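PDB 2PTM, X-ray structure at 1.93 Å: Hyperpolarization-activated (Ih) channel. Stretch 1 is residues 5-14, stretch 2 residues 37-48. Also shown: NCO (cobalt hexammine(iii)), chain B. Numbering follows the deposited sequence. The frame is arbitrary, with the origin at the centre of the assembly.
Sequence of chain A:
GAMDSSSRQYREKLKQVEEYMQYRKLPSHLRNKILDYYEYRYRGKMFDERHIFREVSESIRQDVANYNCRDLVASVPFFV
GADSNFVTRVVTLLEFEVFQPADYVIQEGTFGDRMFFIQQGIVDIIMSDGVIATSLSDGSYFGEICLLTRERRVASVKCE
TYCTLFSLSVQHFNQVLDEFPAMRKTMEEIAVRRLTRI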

# COMPACT_ATOMS: atom_id res chain seq x y z
N SER A 5 -17.73 19.27 12.65
CA SER A 5 -16.73 18.86 11.67
C SER A 5 -17.12 17.54 11.00
O SER A 5 -16.85 17.32 9.81
CB SER A 5 -15.36 18.74 12.33
N SER A 6 -17.77 16.67 11.77
CA SER A 6 -18.25 15.40 11.24
C SER A 6 -19.44 15.62 10.31
O SER A 6 -19.62 14.90 9.32
CB SER A 6 -18.63 14.46 12.39
OG SER A 6 -19.72 14.98 13.13
N SER A 7 -20.24 16.64 10.61
CA SER A 7 -21.40 16.98 9.80
C SER A 7 -20.98 17.58 8.45
O SER A 7 -21.58 17.26 7.42
CB SER A 7 -22.30 17.97 10.54
OG SER A 7 -22.76 17.41 11.75
N ARG A 8 -19.97 18.44 8.47
CA ARG A 8 -19.46 19.06 7.25
C ARG A 8 -18.86 18.00 6.33
O ARG A 8 -19.04 18.05 5.12
CB ARG A 8 -18.41 20.12 7.59
N GLN A 9 -18.17 17.03 6.93
CA GLN A 9 -17.56 15.94 6.18
C GLN A 9 -18.63 15.20 5.38
O GLN A 9 -18.41 14.84 4.23
CB GLN A 9 -16.87 14.98 7.15
CG GLN A 9 -15.98 13.94 6.48
CD GLN A 9 -14.56 14.43 6.27
OE1 GLN A 9 -14.19 15.52 6.73
NE2 GLN A 9 -13.75 13.63 5.59
N TYR A 10 -19.79 15.00 6.01
CA TYR A 10 -20.89 14.23 5.41
C TYR A 10 -21.61 14.99 4.29
O TYR A 10 -21.92 14.41 3.25
CB TYR A 10 -21.91 13.84 6.48
CG TYR A 10 -23.13 13.12 5.96
CD1 TYR A 10 -23.17 11.74 5.89
CD2 TYR A 10 -24.26 13.82 5.54
CE1 TYR A 10 -24.29 11.07 5.42
CE2 TYR A 10 -25.38 13.17 5.07
CZ TYR A 10 -25.38 11.79 5.01
OH TYR A 10 -26.50 11.15 4.54
N ARG A 11 -21.88 16.27 4.52
CA ARG A 11 -22.52 17.10 3.51
C ARG A 11 -21.59 17.22 2.31
O ARG A 11 -22.02 17.16 1.16
CB ARG A 11 -22.85 18.49 4.08
N GLU A 12 -20.31 17.39 2.61
CA GLU A 12 -19.26 17.40 1.60
C GLU A 12 -19.40 16.16 0.73
O GLU A 12 -19.63 16.26 -0.48
CB GLU A 12 -17.89 17.36 2.30
CG GLU A 12 -16.77 18.06 1.56
CD GLU A 12 -16.77 19.56 1.79
OE1 GLU A 12 -15.69 20.19 1.67
OE2 GLU A 12 -17.85 20.11 2.11
N LYS A 13 -19.26 15.01 1.36
CA LYS A 13 -19.35 13.71 0.69
C LYS A 13 -20.61 13.56 -0.15
O LYS A 13 -20.54 13.19 -1.33
CB LYS A 13 -19.31 12.60 1.74
CG LYS A 13 -19.09 11.21 1.19
CD LYS A 13 -17.63 10.97 0.86
CE LYS A 13 -17.31 11.34 -0.57
NZ LYS A 13 -18.19 10.64 -1.54
N LEU A 14 -21.77 13.84 0.44
CA LEU A 14 -23.04 13.59 -0.23
C LEU A 14 -23.19 14.44 -1.49
O LEU A 14 -23.78 13.99 -2.47
CB LEU A 14 -24.21 13.84 0.71
CG LEU A 14 -25.39 12.88 0.51
CD1 LEU A 14 -24.90 11.45 0.64
CD2 LEU A 14 -26.51 13.16 1.50
CO NCO B . -34.68 9.48 2.37
N1 NCO B . -33.94 11.11 3.56
N2 NCO B . -36.68 10.32 2.41
N3 NCO B . -34.27 10.43 0.40
N4 NCO B . -35.15 8.26 4.34
N5 NCO B . -35.46 7.80 1.23
N6 NCO B . -32.62 8.65 2.37
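Stretch 2, residues 37-48: YYEYRYRGKMFD

How does the backbone of stretch 2 run against stretch 1? Stretch 1 is helical throughout, whereas stretch 2 ends a helix at Tyr-42 and continues as turn and loop. The two helices run nearly antiparallel, at 163° between their N-to-C directions, with axes 11.8 Å apart at closest approach. Arg-43 leaves the helix with positive phi, and a type I' turn from Tyr-42 to Lys-45, closed by Lys-45 N to Tyr-42 O at 3.1 Å, brings the chain back against the start of stretch 1. There the backbones come closest: the CA atoms of Ser-7 and Lys-45 are 4.5 Å apart, against 7.9 Å for those of Leu-14 and Tyr-38.

Which polar contacts hold the loop to the helix? A single direct hydrogen bond crosses between the stretches, from Met-46 N to Ser-6 O, at 2.9 Å and nearly straight. The same carbonyl receives a CA-H...O contact from Lys-45, with CA 3.4 Å from Ser-6 O, and Ser-7 CA makes another to Gly-44 O at 3.5 Å. A water adds a bridge, lying 3.0 Å from Ser-7 OG and donating to Gly-44 O over 3.2 Å.

What do the aromatic rings pack against? Tyr-10, with chi1 t, lays one ring face against Gly-44, whose CA stands 3.4 Å from the centroid of the Tyr-10 ring and almost on its normal. Gly-44 has phi/psi of 89/6, where a CB would be jammed against the carbonyl O of Arg-43, so the backbone itself calls for glycine. At the edge of the Tyr-10 ring lie Met-46, 4.0 Å from CG to Tyr-10 CD1, and the Tyr-38 carbonyl, 3.7 Å from O to Tyr-10 CE1. Phe-47 starts out away from the helix, but its ring returns to take Ser-6 CB over one face, 3.8 Å from the centroid.

Where do the remaining side chains fit? Further along stretch 1, Leu-14 CD1 reaches Tyr-38 CB at 3.8 Å, and Lys-13 CG lies 3.9 Å from Tyr-38 CE2, so Tyr-38 is met here by aliphatic carbon. Met-46 extends along the helix: Gln-9 CG is 3.3 Å from Met-46 O, while Lys-13 CB is 3.7 Å from Met-46 SD. Glu-39 touches Tyr-10 only lightly, with its CA 3.6 Å from Tyr-10 OH; its carboxylate leads away and accepts hydrogen bonds from the cobalt hexammine, including N6 to Glu-39 OE1 at 2.9 Å.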

# COMPACT_ATOMS: atom_id res chain seq x y z
N TYR A 37 -28.28 4.28 1.65
CA TYR A 37 -27.13 3.65 2.31
C TYR A 37 -26.31 4.68 3.10
O TYR A 37 -25.99 4.45 4.27
CB TYR A 37 -26.25 2.91 1.29
CG TYR A 37 -24.96 2.34 1.88
CD1 TYR A 37 -24.88 1.01 2.29
CD2 TYR A 37 -23.84 3.15 2.05
CE1 TYR A 37 -23.71 0.49 2.83
CE2 TYR A 37 -22.66 2.63 2.60
CZ TYR A 37 -22.60 1.31 2.98
OH TYR A 37 -21.44 0.82 3.52
N TYR A 38 -25.99 5.81 2.49
CA TYR A 38 -25.19 6.82 3.20
C TYR A 38 -25.94 7.33 4.42
O TYR A 38 -25.35 7.53 5.47
CB TYR A 38 -24.82 8.00 2.30
CG TYR A 38 -23.55 7.77 1.50
CD1 TYR A 38 -23.60 7.23 0.22
CD2 TYR A 38 -22.31 8.10 2.03
CE1 TYR A 38 -22.45 7.02 -0.51
CE2 TYR A 38 -21.15 7.89 1.30
CZ TYR A 38 -21.22 7.35 0.03
OH TYR A 38 -20.08 7.14 -0.70
N GLU A 39 -27.24 7.55 4.26
CA GLU A 39 -28.04 8.05 5.37
C GLU A 39 -28.07 7.02 6.49
O GLU A 39 -27.90 7.35 7.66
CB GLU A 39 -29.47 8.38 4.93
CG GLU A 39 -30.32 8.89 6.10
CD GLU A 39 -31.79 9.02 5.76
OE1 GLU A 39 -32.35 8.08 5.17
OE2 GLU A 39 -32.38 10.07 6.09
N TYR A 40 -28.31 5.76 6.12
CA TYR A 40 -28.43 4.70 7.13
C TYR A 40 -27.12 4.47 7.86
O TYR A 40 -27.09 4.35 9.09
CB TYR A 40 -28.89 3.38 6.50
CG TYR A 40 -29.10 2.31 7.55
CD1 TYR A 40 -30.35 2.11 8.13
CD2 TYR A 40 -28.04 1.51 7.98
CE1 TYR A 40 -30.53 1.13 9.11
CE2 TYR A 40 -28.22 0.54 8.95
CZ TYR A 40 -29.47 0.35 9.50
OH TYR A 40 -29.64 -0.62 10.47
N ARG A 41 -26.03 4.40 7.10
CA ARG A 41 -24.75 4.07 7.70
C ARG A 41 -24.18 5.22 8.51
O ARG A 41 -23.72 5.02 9.63
CB ARG A 41 -23.73 3.64 6.66
CG ARG A 41 -22.40 3.32 7.30
CD ARG A 41 -21.41 2.70 6.35
NE ARG A 41 -20.10 2.57 6.98
CZ ARG A 41 -19.04 2.04 6.39
NH1 ARG A 41 -19.13 1.57 5.15
NH2 ARG A 41 -17.88 1.96 7.03
N TYR A 42 -24.20 6.42 7.94
CA TYR A 42 -23.47 7.55 8.53
C TYR A 42 -24.35 8.51 9.32
O TYR A 42 -23.86 9.20 10.22
CB TYR A 42 -22.63 8.28 7.47
CG TYR A 42 -21.62 7.39 6.76
CD1 TYR A 42 -20.43 7.02 7.38
CD2 TYR A 42 -21.86 6.92 5.47
CE1 TYR A 42 -19.51 6.20 6.74
CE2 TYR A 42 -20.94 6.10 4.83
CZ TYR A 42 -19.77 5.74 5.47
OH TYR A 42 -18.86 4.92 4.82
N ARG A 43 -25.64 8.54 9.00
CA ARG A 43 -26.60 9.35 9.74
C ARG A 43 -26.18 10.82 9.84
O ARG A 43 -26.39 11.47 10.87
CB ARG A 43 -26.81 8.78 11.15
CG ARG A 43 -27.30 7.33 11.16
CD ARG A 43 -28.70 7.20 10.59
NE ARG A 43 -29.18 5.81 10.60
CZ ARG A 43 -29.62 5.19 11.69
NH1 ARG A 43 -29.63 5.82 12.85
NH2 ARG A 43 -30.05 3.93 11.62
N GLY A 44 -25.60 11.34 8.76
CA GLY A 44 -25.31 12.76 8.66
C GLY A 44 -23.96 13.17 9.22
O GLY A 44 -23.65 14.36 9.28
N LYS A 45 -23.15 12.20 9.61
CA LYS A 45 -21.86 12.50 10.20
C LYS A 45 -20.82 11.48 9.77
O LYS A 45 -21.04 10.28 9.87
CB LYS A 45 -21.96 12.54 11.72
CG LYS A 45 -22.74 13.73 12.26
CD LYS A 45 -22.93 13.64 13.76
CE LYS A 45 -23.52 14.93 14.32
NZ LYS A 45 -23.64 14.89 15.81
N MET A 46 -19.69 11.97 9.28
CA MET A 46 -18.59 11.09 8.92
C MET A 46 -17.33 11.45 9.69
O MET A 46 -16.64 12.42 9.37
CB MET A 46 -18.31 11.13 7.42
CG MET A 46 -19.42 10.52 6.58
SD MET A 46 -19.06 10.64 4.82
CE MET A 46 -18.27 9.06 4.52
N PHE A 47 -17.05 10.66 10.72
CA PHE A 47 -15.77 10.72 11.40
C PHE A 47 -14.84 9.86 10.56
O PHE A 47 -15.10 9.63 9.38
CB PHE A 47 -15.92 10.18 12.82
CG PHE A 47 -17.15 10.69 13.52
CD1 PHE A 47 -18.37 10.05 13.36
CD2 PHE A 47 -17.09 11.80 14.35
CE1 PHE A 47 -19.51 10.52 14.01
CE2 PHE A 47 -18.21 12.26 15.00
CZ PHE A 47 -19.43 11.62 14.83
N ASP A 48 -13.75 9.37 11.15
CA ASP A 48 -12.84 8.50 10.40
C ASP A 48 -12.54 7.21 11.16
O ASP A 48 -12.75 6.11 10.64
CB ASP A 48 -11.54 9.23 10.06
CG ASP A 48 -10.72 8.51 9.00
OD1 ASP A 48 -11.00 7.32 8.73
OD2 ASP A 48 -9.79 9.12 8.44
O HOH W 1 -25.37 16.07 11.43